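ATP12 ATPase (Paracoccus denitrificans, PDB 2R31) probably acts as an assembly chaperone for the F1 sector of ATP synthase. Local coordinates at residues P148-L151 and L152-A156. Numbering follows the deposited sequence. Where two conformers were deposited one is given.
Sequences PVVL and LKLRA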
# COMPACT_ATOMS: atom_id res chain seq x y z
N PRO A 148 17.53 14.55 -11.97
CA PRO A 148 17.34 13.30 -12.71
C PRO A 148 17.96 12.09 -12.09
O PRO A 148 17.46 10.97 -12.23
CB PRO A 148 18.03 13.66 -14.06
CG PRO A 148 18.03 15.13 -14.20
CD PRO A 148 18.09 15.66 -12.81
N VAL A 149 19.10 12.25 -11.40
CA VAL A 149 19.74 11.13 -10.75
C VAL A 149 18.92 10.63 -9.55
O VAL A 149 18.85 9.44 -9.31
CB VAL A 149 21.16 11.52 -10.32
CG1 VAL A 149 21.80 10.50 -9.40
CG2 VAL A 149 22.03 11.69 -11.59
N VAL A 150 18.29 11.55 -8.83
CA VAL A 150 17.43 11.15 -7.71
C VAL A 150 16.21 10.41 -8.23
O VAL A 150 15.77 9.40 -7.67
CB VAL A 150 17.07 12.37 -6.86
CG1 VAL A 150 15.97 12.03 -5.83
CG2 VAL A 150 18.32 12.89 -6.16
N LEU A 151 15.63 10.91 -9.34
CA LEU A 151 14.49 10.19 -9.95
C LEU A 151 14.88 8.78 -10.37
O LEU A 151 14.13 7.83 -10.18
CB LEU A 151 13.92 11.00 -11.13
CG LEU A 151 13.29 12.37 -10.73
CD1 LEU A 151 12.84 13.06 -12.00
CD2 LEU A 151 12.15 12.22 -9.76
N LEU A 152 16.08 8.63 -10.94
CA LEU A 152 16.63 7.33 -11.28
C LEU A 152 16.69 6.44 -10.03
O LEU A 152 16.25 5.27 -10.01
CB LEU A 152 18.01 7.47 -11.94
CG LEU A 152 18.85 6.27 -12.31
CD1 LEU A 152 19.97 6.68 -13.27
CD2 LEU A 152 19.53 5.59 -11.11
N LYS A 153 17.32 6.95 -8.98
CA LYS A 153 17.50 6.13 -7.78
C LYS A 153 16.17 5.65 -7.25
O LYS A 153 16.06 4.50 -6.80
CB LYS A 153 18.27 6.91 -6.73
CG LYS A 153 19.76 7.08 -7.14
CD LYS A 153 20.75 7.23 -6.05
CE LYS A 153 22.15 7.23 -6.62
NZ LYS A 153 23.13 8.27 -6.20
N LEU A 154 15.16 6.51 -7.27
CA LEU A 154 13.84 6.12 -6.73
C LEU A 154 13.16 5.11 -7.66
O LEU A 154 12.53 4.15 -7.18
CB LEU A 154 13.02 7.36 -6.49
CG LEU A 154 13.49 8.22 -5.31
CD1 LEU A 154 12.80 9.57 -5.29
CD2 LEU A 154 13.31 7.50 -3.97
N ARG A 155 13.29 5.26 -8.98
CA ARG A 155 12.84 4.25 -9.93
C ARG A 155 13.48 2.91 -9.63
O ARG A 155 12.81 1.85 -9.61
CB ARG A 155 13.15 4.61 -11.39
CG ARG A 155 12.16 5.52 -12.09
CD ARG A 155 10.88 4.77 -12.53
NE ARG A 155 10.10 5.62 -13.43
CZ ARG A 155 10.33 5.74 -14.72
NH1 ARG A 155 9.56 6.57 -15.43
NH2 ARG A 155 11.29 5.06 -15.34
N ALA A 156 14.80 2.91 -9.42
CA ALA A 156 15.52 1.66 -9.21
C ALA A 156 15.09 1.00 -7.92
O ALA A 156 14.98 -0.24 -7.86
CB ALA A 156 17.03 1.92 -9.23
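Leu152 opens the second turn of the helix by giving its N-H to Pro148 O at 3.0 Å, the first of four successive i to i+4 bonds that tie 152-155 back onto 148-151. Its CB also rests against Val149 O, 3.4 Å away. Lys153 follows with the bond from its N to Val149 O, 2.9 Å long. Its side chain runs beside that of Val149, both heading the same way on an exposed flank: CG, set anti to its own carbonyl carbon (chi1 -71°), passes 3.3 Å from Val149 O, and the chain then runs out and bends at its last torsion, so that NZ lies 4.1 Å from Val149 CG1, a loose approach of an ammonium group to a methyl.

Leu154 turns to the buried side. While its N bonds to Val150 O, its CD1 methyl lies alongside Val150 CG1 at 4.0 Å, so the two residues form one short apolar ridge on successive turns. Arg155 N gives the last of the four bonds between the two segments, to Leu151 O at 3.0 Å, the straightest of them at 167°. The aliphatic start of Arg155 packs over that same carbonyl oxygen, with CG 3.6 Å from Leu151 O; in the conformer given, the chain then bends at chi2 and carries the guanidinium away from the helix to a salt bridge between NH1 and Asp95. Ala156 N continues the backbone pattern to Leu152 O.

This is the opening of helix 148-159, a helix near the periphery of the chain whose Val150 and Leu154 are buried. The Val150-Leu154 ridge faces inward: Val150 meets Pro134 and Leu135, and Leu154 reaches Leu179, Ile180 and Leu183 of helix 179-186, while Arg155 links the helix to the end of helix 86-95.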